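Local coordinates for hypothetical protein (Ruminococcus gnavus, PDB 4QAN), which is of unknown function but has a cystatin-like fold, is a divergent member of the NTF2-like superfamily and probably binds a metal ion, at residues 84-92 and 232-241; 271-280 and 293-302. All blocks are in the same frame, centred on the assembly; numbering follows the deposited sequence.

Contact 1 (84-92 and 232-241)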
loop_
_atom_site.group_PDB
_atom_site.type_symbol
_atom_site.label_atom_id
_atom_site.label_comp_id
_atom_site.label_asym_id
_atom_site.label_seq_id
_atom_site.Cartn_x
_atom_site.Cartn_y
_atom_site.Cartn_z
ATOM N N SER A 84 7.374 12.625 3.969
ATOM C CA SER A 84 6.643 11.847 4.976
ATOM C C SER A 84 5.105 12.025 4.908
ATOM O O SER A 84 4.371 11.130 5.312
ATOM C CB SER A 84 7.202 12.091 6.380
ATOM O OG SER A 84 7.160 13.455 6.718
ATOM N N TYR A 85 4.637 13.153 4.362
ATOM C CA TYR A 85 3.222 13.359 3.993
ATOM C C TYR A 85 2.530 12.097 3.435
ATOM O O TYR A 85 1.390 11.815 3.771
ATOM C CB TYR A 85 3.142 14.479 2.946
ATOM C CG TYR A 85 1.758 14.761 2.390
ATOM C CD1 TYR A 85 1.240 14.023 1.326
ATOM C CD2 TYR A 85 0.991 15.795 2.896
ATOM C CE1 TYR A 85 -0.020 14.304 0.803
ATOM C CE2 TYR A 85 -0.261 16.076 2.391
ATOM C CZ TYR A 85 -0.771 15.337 1.352
ATOM O OH TYR A 85 -2.027 15.630 0.865
ATOM N N TYR A 86 3.222 11.349 2.583
ATOM C CA TYR A 86 2.631 10.187 1.925
ATOM C C TYR A 86 2.466 8.921 2.769
ATOM O O TYR A 86 1.882 7.940 2.278
ATOM C CB TYR A 86 3.453 9.837 0.686
ATOM C CG TYR A 86 3.334 10.838 -0.440
ATOM C CD1 TYR A 86 2.114 11.088 -1.039
ATOM C CD2 TYR A 86 4.456 11.500 -0.942
ATOM C CE1 TYR A 86 2.000 11.980 -2.087
ATOM C CE2 TYR A 86 4.344 12.379 -2.001
ATOM C CZ TYR A 86 3.111 12.615 -2.564
ATOM O OH TYR A 86 2.982 13.496 -3.620
ATOM N N PHE A 87 2.937 8.936 4.019
ATOM C CA PHE A 87 3.126 7.704 4.788
ATOM C C PHE A 87 1.907 6.784 4.807
ATOM O O PHE A 87 2.017 5.606 4.500
ATOM C CB PHE A 87 3.628 8.002 6.222
ATOM C CG PHE A 87 3.748 6.768 7.096
ATOM C CD1 PHE A 87 4.925 6.025 7.133
ATOM C CD2 PHE A 87 2.672 6.339 7.867
ATOM C CE1 PHE A 87 5.025 4.877 7.918
ATOM C CE2 PHE A 87 2.767 5.199 8.662
ATOM C CZ PHE A 87 3.944 4.467 8.685
ATOM N N PRO A 88 0.734 7.304 5.178
ATOM C CA PRO A 88 -0.379 6.347 5.199
ATOM C C PRO A 88 -0.664 5.671 3.846
ATOM O O PRO A 88 -1.129 4.520 3.825
ATOM C CB PRO A 88 -1.565 7.207 5.643
ATOM C CG PRO A 88 -0.934 8.372 6.387
ATOM C CD PRO A 88 0.336 8.645 5.637
ATOM N N LEU A 89 -0.402 6.354 2.728
ATOM C CA LEU A 89 -0.631 5.732 1.414
ATOM C C LEU A 89 0.380 4.608 1.155
ATOM O O LEU A 89 0.026 3.566 0.633
ATOM C CB LEU A 89 -0.572 6.767 0.286
ATOM C CG LEU A 89 -1.474 7.992 0.426
ATOM C CD1 LEU A 89 -1.657 8.682 -0.923
ATOM C CD2 LEU A 89 -2.833 7.607 0.999
ATOM N N THR A 90 1.623 4.829 1.577
ATOM C CA THR A 90 2.717 3.923 1.321
ATOM C C THR A 90 2.553 2.698 2.209
ATOM O O THR A 90 2.622 1.564 1.721
ATOM C CB THR A 90 4.096 4.593 1.547
ATOM O OG1 THR A 90 4.204 5.787 0.757
ATOM C CG2 THR A 90 5.220 3.669 1.133
ATOM N N SER A 91 2.286 2.928 3.490
ATOM C CA SER A 91 2.025 1.825 4.426
ATOM C C SER A 91 0.878 0.950 3.950
ATOM O O SER A 91 0.998 -0.269 3.938
ATOM C CB SER A 91 1.725 2.327 5.836
ATOM O OG SER A 91 1.171 1.281 6.626
ATOM N N ALA A 92 -0.215 1.575 3.543
ATOM C CA ALA A 92 -1.390 0.834 3.122
ATOM C C ALA A 92 -1.167 0.045 1.848
ATOM O O ALA A 92 -1.621 -1.089 1.757
ATOM C CB ALA A 92 -2.584 1.756 2.982
ATOM N N ILE A 232 -6.655 15.913 3.060
ATOM C CA ILE A 232 -5.550 15.988 2.099
ATOM C C ILE A 232 -4.744 17.281 2.281
ATOM O O ILE A 232 -3.506 17.244 2.360
ATOM C CB ILE A 232 -6.083 15.820 0.654
ATOM C CG1 ILE A 232 -6.487 14.342 0.455
ATOM C CG2 ILE A 232 -5.034 16.230 -0.376
ATOM C CD1 ILE A 232 -7.248 14.013 -0.813
ATOM N N GLU A 233 -5.452 18.403 2.418
ATOM C CA GLU A 233 -4.824 19.707 2.641
ATOM C C GLU A 233 -3.958 19.723 3.893
ATOM O O GLU A 233 -2.907 20.373 3.903
ATOM C CB GLU A 233 -5.886 20.798 2.761
ATOM C CG GLU A 233 -6.717 21.031 1.501
ATOM C CD GLU A 233 -7.952 21.863 1.761
ATOM O OE1 GLU A 233 -8.263 22.105 2.942
ATOM O OE2 GLU A 233 -8.620 22.284 0.787
ATOM N N LYS A 234 -4.403 19.019 4.941
ATOM C CA LYS A 234 -3.731 19.021 6.244
ATOM C C LYS A 234 -2.742 17.874 6.448
ATOM O O LYS A 234 -2.088 17.792 7.494
ATOM C CB LYS A 234 -4.765 18.963 7.376
ATOM C CG LYS A 234 -5.841 20.043 7.306
ATOM C CD LYS A 234 -5.304 21.444 7.493
ATOM C CE LYS A 234 -4.894 21.669 8.938
ATOM N NZ LYS A 234 -5.033 23.092 9.300
ATOM N N GLY A 235 -2.640 16.989 5.466
ATOM C CA GLY A 235 -1.762 15.842 5.559
ATOM C C GLY A 235 -2.309 14.736 6.449
ATOM O O GLY A 235 -1.538 13.940 6.982
ATOM N N ASP A 236 -3.631 14.688 6.615
ATOM C CA ASP A 236 -4.272 13.668 7.440
ATOM C C ASP A 236 -4.747 12.512 6.524
ATOM O O ASP A 236 -5.940 12.247 6.403
ATOM C CB ASP A 236 -5.454 14.270 8.243
ATOM C CG ASP A 236 -5.002 15.074 9.487
ATOM O OD1 ASP A 236 -3.834 14.946 9.901
ATOM O OD2 ASP A 236 -5.822 15.830 10.069
ATOM N N LEU A 237 -3.808 11.834 5.879
ATOM C CA LEU A 237 -4.152 10.880 4.840
ATOM C C LEU A 237 -4.812 9.619 5.387
ATOM O O LEU A 237 -5.549 8.932 4.669
ATOM C CB LEU A 237 -2.945 10.570 3.971
ATOM C CG LEU A 237 -2.365 11.749 3.166
ATOM C CD1 LEU A 237 -1.456 11.227 2.068
ATOM C CD2 LEU A 237 -3.431 12.646 2.543
ATOM N N THR A 238 -4.585 9.326 6.657
ATOM C CA THR A 238 -5.303 8.240 7.289
ATOM C C THR A 238 -6.788 8.523 7.407
ATOM O O THR A 238 -7.593 7.647 7.162
ATOM C CB THR A 238 -4.739 7.921 8.660
ATOM O OG1 THR A 238 -3.349 7.682 8.498
ATOM C CG2 THR A 238 -5.377 6.684 9.229
ATOM N N ARG A 239 -7.129 9.747 7.776
ATOM C CA ARG A 239 -8.507 10.180 7.841
ATOM C C ARG A 239 -9.106 10.215 6.435
ATOM O O ARG A 239 -10.271 9.846 6.213
ATOM C CB ARG A 239 -8.554 11.550 8.517
ATOM C CG ARG A 239 -9.927 12.076 8.817
ATOM C CD ARG A 239 -9.852 13.329 9.700
ATOM N NE ARG A 239 -11.037 14.170 9.518
ATOM C CZ ARG A 239 -12.210 13.991 10.125
ATOM N NH1 ARG A 239 -12.384 13.006 11.011
ATOM N NH2 ARG A 239 -13.213 14.828 9.857
ATOM N N ALA A 240 -8.296 10.625 5.470
ATOM C CA ALA A 240 -8.711 10.560 4.080
ATOM C C ALA A 240 -9.121 9.134 3.689
ATOM O O ALA A 240 -10.131 8.946 2.987
ATOM C CB ALA A 240 -7.621 11.073 3.168
ATOM N N LEU A 241 -8.367 8.134 4.147
ATOM C CA LEU A 241 -8.708 6.747 3.809
ATOM C C LEU A 241 -9.965 6.297 4.556
ATOM O O LEU A 241 -10.835 5.659 3.964
ATOM C CB LEU A 241 -7.564 5.808 4.132
ATOM C CG LEU A 241 -6.283 6.048 3.338
ATOM C CD1 LEU A 241 -5.137 5.292 3.999
ATOM C CD2 LEU A 241 -6.418 5.663 1.876
HETATM O O HOH W 1 -0.326 11.821 6.113
#
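Tyr85 and Leu237 meet at about a right angle: Leu237 CG lies over one face of the phenol ring, with Leu237 CD1 3.6 Å from Tyr85 CE1 and Leu237 CD2 nearer Tyr85 CZ. The ring is swung out to this place because Tyr85 CG stands anti to the backbone N (chi1 176°), which carries the hydroxyl across to the last turn of helix 221-234. There Tyr85 OH donates to Ile232 O at 2.7 Å. The donor is tilted 32° from the carbonyl plane, and Gly235 N reaches the same Ile232 O from the opposite face of that plane, so two donors hold one carbonyl of the last turn. Gly235 CA comes obliquely to within 3.5 Å of Tyr85 CE2. A water donates to both Tyr85 O and Gly235 O, at 2.9 and 2.6 Å, adding a second polar bridge beside the phenol bond.

Leu237 also touches two residues of helix 87-92. Its CB packs on Pro88 CG at 3.8 Å, while its CD1 reaches Leu89 CG at 3.6 Å. Pro88 further rests its ring carbons against Thr238 OG1, and Leu241 extends the apolar seam toward Leu89 and Ala92. Glu5, which accepts from the backbone N of Thr238 and Arg239, adds helix 2-6 to the same corner.

Geometrically, the start of helix 87-108 packs against the junction where helix 221-234 gives way to helix 237-242: segments 87-92 and 237-241 run at 58° with axes 9.1 Å apart, beside a Schellman motif in which Gly235, with positive phi, ends helix 221-234.

Contact 2 (271-280 and 293-302)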
loop_
_atom_site.group_PDB
_atom_site.type_symbol
_atom_site.label_atom_id
_atom_site.label_comp_id
_atom_site.label_asym_id
_atom_site.label_seq_id
_atom_site.Cartn_x
_atom_site.Cartn_y
_atom_site.Cartn_z
ATOM N N LEU A 271 -3.810 12.435 -6.465
ATOM C CA LEU A 271 -2.785 13.424 -6.151
ATOM C C LEU A 271 -1.763 13.547 -7.290
ATOM O O LEU A 271 -1.337 14.664 -7.625
ATOM C CB LEU A 271 -2.069 13.082 -4.840
ATOM C CG LEU A 271 -2.951 12.888 -3.608
ATOM C CD1 LEU A 271 -2.100 12.460 -2.436
ATOM C CD2 LEU A 271 -3.749 14.140 -3.269
ATOM N N TYR A 272 -1.377 12.416 -7.893
ATOM C CA TYR A 272 -0.412 12.441 -8.994
ATOM C C TYR A 272 -1.023 13.199 -10.169
ATOM O O TYR A 272 -0.313 13.882 -10.917
ATOM C CB TYR A 272 -0.005 11.022 -9.410
ATOM C CG TYR A 272 0.992 10.311 -8.485
ATOM C CD1 TYR A 272 1.331 10.819 -7.221
ATOM C CD2 TYR A 272 1.590 9.129 -8.887
ATOM C CE1 TYR A 272 2.233 10.154 -6.411
ATOM C CE2 TYR A 272 2.476 8.450 -8.072
ATOM C CZ TYR A 272 2.796 8.964 -6.845
ATOM O OH TYR A 272 3.690 8.283 -6.067
ATOM N N GLY A 273 -2.341 13.109 -10.316
ATOM C CA GLY A 273 -3.046 13.870 -11.359
ATOM C C GLY A 273 -2.870 15.377 -11.208
ATOM O O GLY A 273 -2.630 16.088 -12.194
ATOM N N PHE A 274 -3.000 15.873 -9.978
ATOM C CA PHE A 274 -2.818 17.311 -9.702
ATOM C C PHE A 274 -1.341 17.693 -9.821
ATOM O O PHE A 274 -1.013 18.792 -10.245
ATOM C CB PHE A 274 -3.324 17.697 -8.305
ATOM C CG PHE A 274 -4.811 17.571 -8.132
ATOM C CD1 PHE A 274 -5.680 18.370 -8.850
ATOM C CD2 PHE A 274 -5.343 16.677 -7.207
ATOM C CE1 PHE A 274 -7.048 18.258 -8.677
ATOM C CE2 PHE A 274 -6.715 16.558 -7.037
ATOM C CZ PHE A 274 -7.566 17.359 -7.768
ATOM N N LEU A 275 -0.459 16.781 -9.444
ATOM C CA LEU A 275 0.971 17.001 -9.585
ATOM C C LEU A 275 1.472 16.905 -11.023
ATOM O O LEU A 275 2.614 17.265 -11.296
ATOM C CB LEU A 275 1.732 15.999 -8.734
ATOM C CG LEU A 275 1.556 16.148 -7.227
ATOM C CD1 LEU A 275 2.025 14.892 -6.496
ATOM C CD2 LEU A 275 2.312 17.365 -6.742
ATOM N N GLY A 276 0.647 16.401 -11.939
ATOM C CA GLY A 276 1.077 16.190 -13.328
ATOM C C GLY A 276 1.965 14.968 -13.559
ATOM O O GLY A 276 2.734 14.934 -14.495
ATOM N N THR A 277 1.836 13.942 -12.734
ATOM C CA THR A 277 2.751 12.808 -12.784
ATOM C C THR A 277 2.058 11.469 -12.923
ATOM O O THR A 277 2.722 10.440 -12.862
ATOM C CB THR A 277 3.545 12.707 -11.484
ATOM O OG1 THR A 277 2.632 12.634 -10.390
ATOM C CG2 THR A 277 4.467 13.879 -11.320
ATOM N N GLU A 278 0.740 11.461 -13.105
ATOM C CA GLU A 278 -0.017 10.193 -13.119
ATOM C C GLU A 278 0.420 9.278 -14.271
ATOM O O GLU A 278 0.387 8.054 -14.136
ATOM C CB GLU A 278 -1.541 10.432 -13.156
ATOM C CG GLU A 278 -2.138 10.751 -14.539
ATOM C CD GLU A 278 -1.798 12.136 -15.067
ATOM O OE1 GLU A 278 -1.184 12.949 -14.342
ATOM O OE2 GLU A 278 -2.161 12.422 -16.222
ATOM N N ASP A 279 0.845 9.882 -15.381
ATOM C CA ASP A 279 1.304 9.138 -16.566
ATOM C C ASP A 279 2.846 9.021 -16.704
ATOM O O ASP A 279 3.344 8.638 -17.754
ATOM C CB ASP A 279 0.700 9.753 -17.835
ATOM C CG ASP A 279 1.028 11.234 -17.990
ATOM O OD1 ASP A 279 1.489 11.867 -17.007
ATOM O OD2 ASP A 279 0.811 11.770 -19.098
ATOM N N ALA A 280 3.594 9.316 -15.644
ATOM C CA ALA A 280 5.056 9.248 -15.689
ATOM C C ALA A 280 5.562 7.811 -15.864
ATOM O O ALA A 280 5.037 6.873 -15.246
ATOM C CB ALA A 280 5.648 9.852 -14.418
ATOM N N LEU A 293 11.836 14.071 -11.447
ATOM C CA LEU A 293 10.518 13.474 -11.227
ATOM C C LEU A 293 10.253 13.357 -9.728
ATOM O O LEU A 293 9.167 13.651 -9.263
ATOM C CB LEU A 293 10.412 12.117 -11.930
ATOM C CG LEU A 293 9.189 11.262 -11.592
ATOM C CD1 LEU A 293 7.917 12.003 -11.955
ATOM C CD2 LEU A 293 9.248 9.904 -12.284
ATOM N N ARG A 294 11.261 12.934 -8.977
ATOM C CA ARG A 294 11.203 12.938 -7.513
ATOM C C ARG A 294 10.744 14.310 -6.993
ATOM O O ARG A 294 9.820 14.406 -6.190
ATOM C CB ARG A 294 12.580 12.578 -6.937
ATOM C CG ARG A 294 12.544 11.842 -5.613
ATOM C CD ARG A 294 13.943 11.394 -5.191
ATOM N NE ARG A 294 14.673 12.444 -4.485
ATOM C CZ ARG A 294 15.928 12.334 -4.057
ATOM N NH1 ARG A 294 16.626 11.224 -4.272
ATOM N NH2 ARG A 294 16.502 13.349 -3.423
ATOM N N GLY A 295 11.359 15.375 -7.500
ATOM C CA GLY A 295 11.074 16.731 -7.031
ATOM C C GLY A 295 9.656 17.146 -7.323
ATOM O O GLY A 295 9.032 17.867 -6.555
ATOM N N LYS A 296 9.151 16.647 -8.441
ATOM C CA LYS A 296 7.812 16.933 -8.929
ATOM C C LYS A 296 6.709 16.229 -8.117
ATOM O O LYS A 296 5.528 16.593 -8.206
ATOM C CB LYS A 296 7.782 16.502 -10.395
ATOM C CG LYS A 296 6.643 17.009 -11.254
ATOM C CD LYS A 296 7.034 16.847 -12.721
ATOM C CE LYS A 296 5.850 16.474 -13.598
ATOM N NZ LYS A 296 4.747 17.466 -13.488
ATOM N N LEU A 297 7.086 15.235 -7.313
ATOM C CA LEU A 297 6.140 14.558 -6.422
ATOM C C LEU A 297 5.984 15.243 -5.053
ATOM O O LEU A 297 5.226 14.770 -4.208
ATOM C CB LEU A 297 6.555 13.092 -6.213
ATOM C CG LEU A 297 6.617 12.221 -7.468
ATOM C CD1 LEU A 297 7.289 10.886 -7.175
ATOM C CD2 LEU A 297 5.221 12.007 -8.022
ATOM N N ASN A 298 6.703 16.336 -4.824
ATOM C CA ASN A 298 6.612 17.075 -3.561
ATOM C C ASN A 298 5.157 17.474 -3.273
ATOM O O ASN A 298 4.546 18.181 -4.072
ATOM C CB ASN A 298 7.506 18.318 -3.621
ATOM C CG ASN A 298 7.615 19.042 -2.288
ATOM O OD1 ASN A 298 6.833 18.838 -1.368
ATOM N ND2 ASN A 298 8.598 19.905 -2.191
ATOM N N PRO A 299 4.593 17.014 -2.144
ATOM C CA PRO A 299 3.201 17.326 -1.844
ATOM C C PRO A 299 2.983 18.615 -1.037
ATOM O O PRO A 299 1.860 18.889 -0.637
ATOM C CB PRO A 299 2.767 16.108 -1.018
ATOM C CG PRO A 299 4.007 15.744 -0.253
ATOM C CD PRO A 299 5.164 16.071 -1.156
ATOM N N GLU A 300 4.026 19.405 -0.801
ATOM C CA GLU A 300 3.912 20.589 0.061
ATOM C C GLU A 300 2.834 21.576 -0.398
ATOM O O GLU A 300 2.378 22.396 0.405
ATOM C CB GLU A 300 5.249 21.330 0.162
ATOM C CG GLU A 300 5.610 22.066 -1.120
ATOM C CD GLU A 300 6.999 22.681 -1.125
ATOM O OE1 GLU A 300 7.610 22.850 -0.045
ATOM O OE2 GLU A 300 7.470 23.003 -2.239
ATOM N N TYR A 301 2.441 21.521 -1.674
ATOM C CA TYR A 301 1.437 22.446 -2.210
ATOM C C TYR A 301 0.001 21.917 -2.169
ATOM O O TYR A 301 -0.939 22.614 -2.600
ATOM C CB TYR A 301 1.803 22.856 -3.627
ATOM C CG TYR A 301 3.113 23.592 -3.719
ATOM C CD1 TYR A 301 3.264 24.841 -3.128
ATOM C CD2 TYR A 301 4.200 23.053 -4.398
ATOM C CE1 TYR A 301 4.459 25.533 -3.204
ATOM C CE2 TYR A 301 5.402 23.747 -4.490
ATOM C CZ TYR A 301 5.522 24.988 -3.888
ATOM O OH TYR A 301 6.701 25.703 -3.959
HETATM N N MSE A 302 -0.170 20.704 -1.638
HETATM C CA MSE A 302 -1.492 20.144 -1.386
HETATM C C MSE A 302 -2.286 20.992 -0.410
HETATM O O MSE A 302 -3.515 20.921 -0.371
HETATM C CB MSE A 302 -1.399 18.700 -0.867
HETATM C CG MSE A 302 -0.909 17.741 -1.939
HETATM SE SE MSE A 302 -2.248 17.645 -3.390
HETATM C CE MSE A 302 -0.942 17.260 -4.793
HETATM O O HOH W 2 4.175 18.595 -9.265
#
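With chi1 at -164° the Lys296 chain leaves opposite its own N, and bends at chi3 and chi4 turn the ammonium back onto the end of helix 254-275; Leu275 CG, anti to its carbonyl carbon (chi1 -66°), points its branches at the carbonyls of Leu297 and Asn298 and at Met302. Lys296 NZ donates to Leu275 O at 3.1 Å, in the carbonyl plane, and weakly to Gly276 O. On its way the lysine chain slides past Thr277 CG2 in the opposite direction. A water donates to both Leu275 O and Lys296 O and so bridges the two backbones beside the lysine bond.

Leu275 CG packs 3.7 Å from the CE of selenomethionine Met302, and Leu275 CD2 lies 3.6 Å from Asn298 O. Replacing Leu275 by an alanine is likely to strip Met302 CE of this packing and open a gap beside the Leu297 and Asn298 carbonyls. Leu297 CD2 makes a CH-pi contact over the Tyr272 ring, 4.1 Å from its centroid, and also touches Thr277 OG1, which donates to Tyr272 O.

Lys296 and Leu297, at the end of helix 287-296 and just after it, thus meet the end of helix 254-275, and an Asx turn (Asn298 OD1 to Glu300 N) follows them in the chain; the helix they meet finishes in a Schellman motif with Gly276 as C-prime residue.

From the N terminus, residues 84-92 come first, at the start of helix 87-108. Contact 1 closes a long loop: 139 residues intervene before 232-241 returns, so the helix start ahead of the sheet that begins at strand 116-122 is tied to the junction of helices 221-234 and 237-242. The chain continues into helix 254-275, whose end opens contact 2. This second loop is short, 12 residues, and joins that end to the end of helix 287-296, ahead of strand 305-314. The loops are in series, neither enclosing nor crossing the other. Their centres are 15 Å apart, yet they touch: Tyr86 OH lies 2.6 Å from Leu297 O, a probable hydrogen bond, and Tyr85 packs on Pro299 and Met302.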